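Local atomic coordinates of peptidoglycan D,D-transpeptidase PbpA (PDB entry 3UN7), a protein that probably catalyses the transpeptidation that cross-links cell-wall peptidoglycan, and takes part in the regulation of cell length in Mycobacterium tuberculosis. Residues 184-195 / 309-320; 270-279 / 290-298. All coordinates share one frame; numbering follows the deposited sequence.

Contact 1. Residues 184-195 / 309-320; sequences AISETYPPGSTF and GQKDVALTPLAN
Pro191 and Val313 pack tightly: Pro191 CG sits 3.5 Å from Val313 CG1, closer than two carbons usually come. With its CG1 anti to the backbone N (chi1 -166°), Val313 also sets that methyl over the centre of the Phe195 ring, a CH-pi contact 3.8 Å from CG1 to the centroid. Beside it, Gly309 CA comes within 3.4 Å of Phe195 CB, while Gly309 O takes the Gly192 N-H. Tyr189 and Leu315 form a single antiparallel bridge whose straighter bond runs from Leu315 N to Tyr189 O, 2.8 Å. The cluster of Pro191, Val313 and Phe195 adjoins the penicillin-binding transpeptidase active site: Ser193, by similarity the nucleophile that forms the acyl-ester, opens the 3-10 turn 193-195. At the next residue, Thr194 OG1 accepts from Asn320 ND2 at 3.0 Å and lies almost in the Asn320 amide plane; the Thr194 hydroxyl in turn donates to Pro191 O. A water spans Asn320 OD1 and, weakly, Thr194 O. Packing is looser around partly exposed Thr188, where Thr188 CG2 stays 3.9 Å from Thr316 CG2 and Ala314 CB lies against the hydroxyl side. There the Glu187 side chain leads away from 309-320.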
loop_
_atom_site.group_PDB
_atom_site.type_symbol
_atom_site.label_atom_id
_atom_site.label_comp_id
_atom_site.label_asym_id
_atom_site.label_seq_id
_atom_site.Cartn_x
_atom_site.Cartn_y
_atom_site.Cartn_z
ATOM N N ALA A 184 -3.653 4.440 -2.018
ATOM C CA ALA A 184 -2.493 3.647 -1.604
ATOM C C ALA A 184 -1.687 4.309 -0.479
ATOM O O ALA A 184 -1.084 3.614 0.340
ATOM C CB ALA A 184 -1.592 3.393 -2.788
ATOM N N ILE A 185 -1.672 5.643 -0.459
ATOM C CA ILE A 185 -0.810 6.403 0.481
ATOM C C ILE A 185 -1.480 7.531 1.246
ATOM O O ILE A 185 -0.921 8.007 2.221
ATOM C CB ILE A 185 0.421 7.005 -0.219
ATOM C CG1 ILE A 185 0.015 8.036 -1.303
ATOM C CG2 ILE A 185 1.294 5.896 -0.789
ATOM C CD1 ILE A 185 1.198 8.855 -1.870
ATOM N N SER A 186 -2.639 7.990 0.780
ATOM C CA SER A 186 -3.296 9.188 1.343
ATOM C C SER A 186 -4.465 8.857 2.256
ATOM O O SER A 186 -4.972 9.738 2.948
ATOM C CB SER A 186 -3.804 10.115 0.229
ATOM O OG SER A 186 -2.732 10.679 -0.505
ATOM N N GLU A 187 -4.917 7.606 2.239
ATOM C CA GLU A 187 -6.090 7.214 3.022
ATOM C C GLU A 187 -5.701 6.079 3.954
ATOM O O GLU A 187 -4.882 5.226 3.592
ATOM C CB GLU A 187 -7.243 6.808 2.090
ATOM C CG GLU A 187 -8.612 6.522 2.769
ATOM C CD GLU A 187 -9.773 6.402 1.765
ATOM O OE1 GLU A 187 -9.663 6.925 0.630
ATOM O OE2 GLU A 187 -10.808 5.775 2.104
ATOM N N THR A 188 -6.266 6.086 5.162
ATOM C CA THR A 188 -6.029 5.010 6.111
ATOM C C THR A 188 -7.318 4.224 6.291
ATOM O O THR A 188 -8.419 4.772 6.148
ATOM C CB THR A 188 -5.567 5.510 7.495
ATOM O OG1 THR A 188 -6.515 6.452 7.987
ATOM C CG2 THR A 188 -4.187 6.139 7.439
ATOM N N TYR A 189 -7.163 2.940 6.601
ATOM C CA TYR A 189 -8.272 1.992 6.703
ATOM C C TYR A 189 -8.007 1.103 7.889
ATOM O O TYR A 189 -6.848 0.874 8.215
ATOM C CB TYR A 189 -8.311 1.101 5.464
ATOM C CG TYR A 189 -8.513 1.847 4.179
ATOM C CD1 TYR A 189 -9.806 2.061 3.674
ATOM C CD2 TYR A 189 -7.427 2.345 3.464
ATOM C CE1 TYR A 189 -10.003 2.753 2.482
ATOM C CE2 TYR A 189 -7.610 3.032 2.268
ATOM C CZ TYR A 189 -8.899 3.228 1.782
ATOM O OH TYR A 189 -9.084 3.901 0.601
ATOM N N PRO A 190 -9.065 0.580 8.537
ATOM C CA PRO A 190 -8.782 -0.459 9.531
ATOM C C PRO A 190 -8.127 -1.644 8.824
ATOM O O PRO A 190 -8.593 -2.028 7.751
ATOM C CB PRO A 190 -10.172 -0.852 10.055
ATOM C CG PRO A 190 -11.066 0.294 9.700
ATOM C CD PRO A 190 -10.503 0.899 8.446
ATOM N N PRO A 191 -7.031 -2.184 9.388
ATOM C CA PRO A 191 -6.360 -3.348 8.807
ATOM C C PRO A 191 -7.075 -4.675 9.114
ATOM O O PRO A 191 -6.824 -5.685 8.447
ATOM C CB PRO A 191 -4.990 -3.317 9.481
ATOM C CG PRO A 191 -5.298 -2.753 10.856
ATOM C CD PRO A 191 -6.323 -1.683 10.584
ATOM N N GLY A 192 -7.956 -4.671 10.110
ATOM C CA GLY A 192 -8.684 -5.878 10.481
ATOM C C GLY A 192 -7.780 -7.062 10.777
ATOM O O GLY A 192 -6.755 -6.914 11.434
ATOM N N SER A 193 -8.171 -8.237 10.278
ATOM C CA SER A 193 -7.443 -9.490 10.495
ATOM C C SER A 193 -5.966 -9.468 10.092
ATOM O O SER A 193 -5.174 -10.241 10.638
ATOM C CB SER A 193 -8.139 -10.635 9.751
ATOM O OG SER A 193 -9.468 -10.760 10.210
ATOM N N THR A 194 -5.591 -8.612 9.139
ATOM C CA THR A 194 -4.170 -8.521 8.754
ATOM C C THR A 194 -3.293 -8.080 9.940
ATOM O O THR A 194 -2.101 -8.408 10.008
ATOM C CB THR A 194 -3.903 -7.571 7.543
ATOM O OG1 THR A 194 -4.452 -6.272 7.790
ATOM C CG2 THR A 194 -4.456 -8.146 6.225
ATOM N N PHE A 195 -3.902 -7.338 10.870
ATOM C CA PHE A 195 -3.196 -6.812 12.041
ATOM C C PHE A 195 -2.788 -7.885 13.047
ATOM O O PHE A 195 -1.924 -7.646 13.890
ATOM C CB PHE A 195 -4.012 -5.721 12.741
ATOM C CG PHE A 195 -3.165 -4.739 13.504
ATOM C CD1 PHE A 195 -2.262 -3.917 12.835
ATOM C CD2 PHE A 195 -3.235 -4.660 14.887
ATOM C CE1 PHE A 195 -1.471 -3.021 13.533
ATOM C CE2 PHE A 195 -2.434 -3.762 15.586
ATOM C CZ PHE A 195 -1.559 -2.940 14.899
ATOM N N GLY A 309 -7.215 -5.720 14.783
ATOM C CA GLY A 309 -7.097 -4.631 13.827
ATOM C C GLY A 309 -8.312 -3.741 13.682
ATOM O O GLY A 309 -8.517 -3.145 12.627
ATOM N N GLN A 310 -9.124 -3.667 14.727
ATOM C CA GLN A 310 -10.278 -2.777 14.718
ATOM C C GLN A 310 -10.065 -1.598 15.670
ATOM O O GLN A 310 -8.947 -1.087 15.790
ATOM C CB GLN A 310 -11.586 -3.539 15.037
ATOM C CG GLN A 310 -11.955 -4.668 14.052
ATOM C CD GLN A 310 -12.161 -4.211 12.597
ATOM O OE1 GLN A 310 -12.255 -5.042 11.699
ATOM N NE2 GLN A 310 -12.263 -2.897 12.371
ATOM N N LYS A 311 -11.138 -1.173 16.341
ATOM C CA LYS A 311 -11.139 0.072 17.125
ATOM C C LYS A 311 -10.504 1.256 16.360
ATOM O O LYS A 311 -11.038 1.694 15.338
ATOM C CB LYS A 311 -10.524 -0.138 18.520
ATOM C CG LYS A 311 -10.795 1.009 19.535
ATOM C CD LYS A 311 -12.284 1.402 19.584
ATOM C CE LYS A 311 -12.569 2.571 20.535
ATOM N NZ LYS A 311 -13.027 2.055 21.850
ATOM N N ASP A 312 -9.379 1.772 16.844
ATOM C CA ASP A 312 -8.756 2.959 16.259
ATOM C C ASP A 312 -7.538 2.650 15.359
ATOM O O ASP A 312 -6.883 3.563 14.868
ATOM C CB ASP A 312 -8.337 3.938 17.348
ATOM C CG ASP A 312 -9.505 4.416 18.202
ATOM O OD1 ASP A 312 -10.483 4.938 17.641
ATOM O OD2 ASP A 312 -9.433 4.286 19.441
ATOM N N VAL A 313 -7.227 1.379 15.149
ATOM C CA VAL A 313 -6.129 1.027 14.229
ATOM C C VAL A 313 -6.456 1.457 12.795
ATOM O O VAL A 313 -7.507 1.116 12.260
ATOM C CB VAL A 313 -5.794 -0.480 14.267
ATOM C CG1 VAL A 313 -4.457 -0.753 13.586
ATOM C CG2 VAL A 313 -5.746 -0.958 15.690
ATOM N N ALA A 314 -5.552 2.216 12.176
ATOM C CA ALA A 314 -5.776 2.704 10.816
ATOM C C ALA A 314 -4.440 2.754 10.079
ATOM O O ALA A 314 -3.486 3.364 10.560
ATOM C CB ALA A 314 -6.452 4.076 10.844
ATOM N N LEU A 315 -4.378 2.076 8.933
ATOM C CA LEU A 315 -3.145 1.923 8.165
ATOM C C LEU A 315 -3.393 2.303 6.715
ATOM O O LEU A 315 -4.478 2.062 6.181
ATOM C CB LEU A 315 -2.704 0.454 8.192
ATOM C CG LEU A 315 -1.765 -0.146 9.248
ATOM C CD1 LEU A 315 -2.322 -0.083 10.631
ATOM C CD2 LEU A 315 -1.466 -1.589 8.881
ATOM N N THR A 316 -2.383 2.875 6.067
ATOM C CA THR A 316 -2.421 3.040 4.619
ATOM C C THR A 316 -2.143 1.672 4.026
ATOM O O THR A 316 -1.536 0.835 4.685
ATOM C CB THR A 316 -1.360 4.024 4.105
ATOM O OG1 THR A 316 -0.052 3.540 4.424
ATOM C CG2 THR A 316 -1.555 5.433 4.712
ATOM N N PRO A 317 -2.638 1.404 2.808
ATOM C CA PRO A 317 -2.188 0.209 2.086
ATOM C C PRO A 317 -0.654 0.097 1.960
ATOM O O PRO A 317 -0.117 -0.992 2.102
ATOM C CB PRO A 317 -2.867 0.348 0.725
ATOM C CG PRO A 317 -4.181 1.085 1.079
ATOM C CD PRO A 317 -3.717 2.114 2.093
ATOM N N LEU A 318 0.040 1.207 1.719
ATOM C CA LEU A 318 1.504 1.179 1.727
ATOM C C LEU A 318 2.099 0.678 3.057
ATOM O O LEU A 318 3.053 -0.109 3.050
ATOM C CB LEU A 318 2.074 2.555 1.383
ATOM C CG LEU A 318 3.594 2.714 1.468
ATOM C CD1 LEU A 318 4.290 1.850 0.434
ATOM C CD2 LEU A 318 4.033 4.193 1.329
ATOM N N ALA A 319 1.570 1.158 4.187
ATOM C CA ALA A 319 2.029 0.680 5.508
ATOM C C ALA A 319 1.791 -0.833 5.687
ATOM O O ALA A 319 2.636 -1.535 6.242
ATOM C CB ALA A 319 1.370 1.484 6.637
ATOM N N ASN A 320 0.655 -1.343 5.204
ATOM C CA ASN A 320 0.422 -2.788 5.277
ATOM C C ASN A 320 1.379 -3.568 4.351
ATOM O O ASN A 320 1.873 -4.617 4.749
ATOM C CB ASN A 320 -1.055 -3.158 5.053
ATOM C CG ASN A 320 -1.613 -4.094 6.147
ATOM O OD1 ASN A 320 -0.874 -4.604 6.988
ATOM N ND2 ASN A 320 -2.925 -4.328 6.117
HETATM O O HOH W 1 -1.089 -5.613 9.547
#

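Contact 2. Residues 270-279 / 290-298; sequences RSMARAFGLD and AESTVGPIP
Asp279 grips the 290-298 loop with both carboxylate oxygens. Thr293 OG1 donates to Asp279 OD1 at 2.6 Å, and Val294 N donates to Asp279 OD2 at 2.8 Å; each oxygen is met on its syn side, a little out of the carboxylate plane. The carboxylate thus receives one side-chain and one backbone donor from consecutive residues, which should fix its rotation. Its own backbone adds a third bond, Asp279 N to Ser292 O, 2.7 Å and nearly straight. With OG1 anti to the backbone N (chi1 -175°), Thr293 can serve Asp279 and at the same time accept from Gly295 N, closing an ST turn. Apolar contacts add to this: Ala273 CB meets Val294 CB at 3.7 Å, and Leu278 lays CD2 along the Thr293 backbone.

What brings Asp279 here is the end of helix 266-275: a Schellman motif, with Gly277 at positive phi as its C-prime residue and Leu278 N bonded to Ala273 O, turns the chain out of the helix towards the loop. A water also links Gly277 O to Ser292 N. Asp279 OD2 lies well out of the guanidinium plane of Arg274, so the long salt bridge to Arg274 NH1 is an attraction of charges with no N-H aimed at the oxygen.

Further up the helix, Arg270 stretches its extended chain past Ile297, CG lying 3.8 Å from Ile297 CD1, and NH1 donates to Pro296 O at 3.0 Å. Asp267 holds the other terminal nitrogen in a salt bridge, while Leu303 and Thr306 of helix 300-306 pack on Ile297.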
loop_
_atom_site.group_PDB
_atom_site.type_symbol
_atom_site.label_atom_id
_atom_site.label_comp_id
_atom_site.label_asym_id
_atom_site.label_seq_id
_atom_site.Cartn_x
_atom_site.Cartn_y
_atom_site.Cartn_z
ATOM N N ARG A 270 1.480 -1.396 21.281
ATOM C CA ARG A 270 1.908 -0.046 20.877
ATOM C C ARG A 270 3.360 -0.016 20.413
ATOM O O ARG A 270 3.692 0.652 19.427
ATOM C CB ARG A 270 1.786 0.936 22.059
ATOM C CG ARG A 270 0.366 1.248 22.521
ATOM C CD ARG A 270 0.329 2.407 23.557
ATOM N NE ARG A 270 -1.010 2.560 24.133
ATOM C CZ ARG A 270 -1.342 2.297 25.399
ATOM N NH1 ARG A 270 -2.604 2.457 25.798
ATOM N NH2 ARG A 270 -0.427 1.888 26.275
ATOM N N SER A 271 4.216 -0.707 21.162
ATOM C CA SER A 271 5.638 -0.794 20.876
ATOM C C SER A 271 5.910 -1.542 19.581
ATOM O O SER A 271 6.748 -1.117 18.781
ATOM C CB SER A 271 6.372 -1.476 22.033
ATOM O OG SER A 271 7.747 -1.679 21.705
ATOM N N MET A 272 5.204 -2.651 19.368
ATOM C CA MET A 272 5.373 -3.422 18.128
ATOM C C MET A 272 4.810 -2.677 16.920
ATOM O O MET A 272 5.428 -2.659 15.854
ATOM C CB MET A 272 4.780 -4.831 18.237
ATOM C CG MET A 272 5.159 -5.736 17.054
ATOM S SD MET A 272 6.951 -5.892 16.825
ATOM C CE MET A 272 7.426 -6.724 18.332
ATOM N N ALA A 273 3.631 -2.076 17.089
ATOM C CA ALA A 273 3.044 -1.204 16.064
ATOM C C ALA A 273 4.048 -0.131 15.634
ATOM O O ALA A 273 4.252 0.089 14.452
ATOM C CB ALA A 273 1.753 -0.564 16.589
ATOM N N ARG A 274 4.683 0.518 16.610
ATOM C CA ARG A 274 5.694 1.542 16.350
ATOM C C ARG A 274 6.919 0.967 15.629
ATOM O O ARG A 274 7.430 1.570 14.679
ATOM C CB ARG A 274 6.120 2.219 17.655
ATOM C CG ARG A 274 6.728 3.600 17.468
ATOM C CD ARG A 274 5.650 4.695 17.456
ATOM N NE ARG A 274 5.167 5.060 18.801
ATOM C CZ ARG A 274 4.105 4.525 19.405
ATOM N NH1 ARG A 274 3.382 3.568 18.817
ATOM N NH2 ARG A 274 3.764 4.939 20.613
ATOM N N ALA A 275 7.371 -0.203 16.073
ATOM C CA ALA A 275 8.508 -0.875 15.446
ATOM C C ALA A 275 8.236 -1.127 13.954
ATOM O O ALA A 275 9.155 -1.142 13.140
ATOM C CB ALA A 275 8.809 -2.181 16.161
ATOM N N PHE A 276 6.962 -1.318 13.617
ATOM C CA PHE A 276 6.557 -1.583 12.248
ATOM C C PHE A 276 6.096 -0.338 11.516
ATOM O O PHE A 276 5.468 -0.443 10.462
ATOM C CB PHE A 276 5.460 -2.640 12.208
ATOM C CG PHE A 276 5.976 -4.038 12.153
ATOM C CD1 PHE A 276 6.390 -4.592 10.938
ATOM C CD2 PHE A 276 6.056 -4.804 13.304
ATOM C CE1 PHE A 276 6.856 -5.920 10.877
ATOM C CE2 PHE A 276 6.525 -6.138 13.259
ATOM C CZ PHE A 276 6.929 -6.686 12.048
ATOM N N GLY A 277 6.393 0.829 12.085
ATOM C CA GLY A 277 6.182 2.106 11.418
ATOM C C GLY A 277 4.890 2.843 11.707
ATOM O O GLY A 277 4.657 3.915 11.149
ATOM N N LEU A 278 4.028 2.285 12.551
ATOM C CA LEU A 278 2.814 3.002 12.926
ATOM C C LEU A 278 3.162 4.085 13.941
ATOM O O LEU A 278 4.131 3.945 14.690
ATOM C CB LEU A 278 1.773 2.051 13.509
ATOM C CG LEU A 278 0.868 1.287 12.533
ATOM C CD1 LEU A 278 1.676 0.437 11.552
ATOM C CD2 LEU A 278 -0.096 0.427 13.342
ATOM N N ASP A 279 2.372 5.157 13.957
ATOM C CA ASP A 279 2.535 6.231 14.933
ATOM C C ASP A 279 3.896 6.933 14.831
ATOM O O ASP A 279 4.370 7.565 15.781
ATOM C CB ASP A 279 2.210 5.723 16.346
ATOM C CG ASP A 279 0.756 5.330 16.479
ATOM O OD1 ASP A 279 -0.099 6.236 16.450
ATOM O OD2 ASP A 279 0.461 4.122 16.562
ATOM N N ALA A 290 0.198 9.350 4.389
ATOM C CA ALA A 290 -0.593 9.513 5.607
ATOM C C ALA A 290 -0.008 8.647 6.706
ATOM O O ALA A 290 0.397 7.499 6.464
ATOM C CB ALA A 290 -2.053 9.124 5.352
ATOM N N GLU A 291 0.046 9.201 7.910
ATOM C CA GLU A 291 0.540 8.480 9.078
ATOM C C GLU A 291 -0.464 7.420 9.480
ATOM O O GLU A 291 -1.656 7.702 9.552
ATOM C CB GLU A 291 0.765 9.439 10.260
ATOM C CG GLU A 291 1.472 8.776 11.443
ATOM C CD GLU A 291 1.355 9.584 12.714
ATOM O OE1 GLU A 291 0.223 9.963 13.087
ATOM O OE2 GLU A 291 2.395 9.838 13.352
ATOM N N SER A 292 0.030 6.207 9.735
ATOM C CA SER A 292 -0.770 5.108 10.240
ATOM C C SER A 292 -0.686 5.080 11.759
ATOM O O SER A 292 0.280 5.575 12.339
ATOM C CB SER A 292 -0.265 3.775 9.686
ATOM O OG SER A 292 -0.445 3.719 8.283
ATOM N N THR A 293 -1.701 4.510 12.395
ATOM C CA THR A 293 -1.789 4.562 13.860
ATOM C C THR A 293 -2.387 3.284 14.442
ATOM O O THR A 293 -3.207 2.644 13.800
ATOM C CB THR A 293 -2.588 5.799 14.353
ATOM O OG1 THR A 293 -2.534 5.855 15.787
ATOM C CG2 THR A 293 -4.048 5.736 13.910
ATOM N N VAL A 294 -1.933 2.917 15.637
ATOM C CA VAL A 294 -2.528 1.826 16.408
ATOM C C VAL A 294 -3.698 2.349 17.270
ATOM O O VAL A 294 -4.513 1.573 17.783
ATOM C CB VAL A 294 -1.450 1.112 17.271
ATOM C CG1 VAL A 294 -1.049 1.971 18.482
ATOM C CG2 VAL A 294 -1.916 -0.271 17.701
ATOM N N GLY A 295 -3.774 3.667 17.430
ATOM C CA GLY A 295 -4.792 4.290 18.279
ATOM C C GLY A 295 -4.309 4.429 19.711
ATOM O O GLY A 295 -3.274 3.865 20.065
ATOM N N PRO A 296 -5.052 5.182 20.547
ATOM C CA PRO A 296 -4.617 5.410 21.922
ATOM C C PRO A 296 -4.826 4.211 22.857
ATOM O O PRO A 296 -4.175 4.133 23.899
ATOM C CB PRO A 296 -5.467 6.606 22.363
ATOM C CG PRO A 296 -6.732 6.469 21.556
ATOM C CD PRO A 296 -6.335 5.850 20.246
ATOM N N ILE A 297 -5.712 3.286 22.486
ATOM C CA ILE A 297 -6.019 2.091 23.311
ATOM C C ILE A 297 -6.396 2.452 24.773
ATOM O O ILE A 297 -5.681 2.076 25.709
ATOM C CB ILE A 297 -4.872 1.013 23.276
ATOM C CG1 ILE A 297 -4.287 0.836 21.852
ATOM C CG2 ILE A 297 -5.387 -0.312 23.773
ATOM C CD1 ILE A 297 -3.094 -0.119 21.777
ATOM N N PRO A 298 -7.525 3.177 24.965
ATOM C CA PRO A 298 -7.905 3.722 26.292
ATOM C C PRO A 298 -8.267 2.678 27.343
ATOM O O PRO A 298 -8.083 2.913 28.543
ATOM C CB PRO A 298 -9.128 4.597 25.979
ATOM C CG PRO A 298 -9.718 4.006 24.738
ATOM C CD PRO A 298 -8.517 3.531 23.927
HETATM O O HOH W 2 3.091 5.782 9.967
#

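Overall arrangement
From the N terminus, the chain first lays down 184-195, which runs into helix 196-205, and later descends helix 266-275 to 270-279. After ten intervening residues, 290-298 returns beside that helix end and closes the short loop of contact 2. Helix 300-306 follows, and 309-320 then comes back to 184-195, closing the much longer loop of contact 1, inside which contact 2 is nested. Their centres lie about 10 Å apart, and backbone bonds probably join them from Ala290 N to Ile185 O and Thr293 N to Ala314 O. Together they tie together helices 196-205, 266-275, 300-306 and 317-328; contact 1 also touches strands 131-136 and 411-418 of the antiparallel sheet.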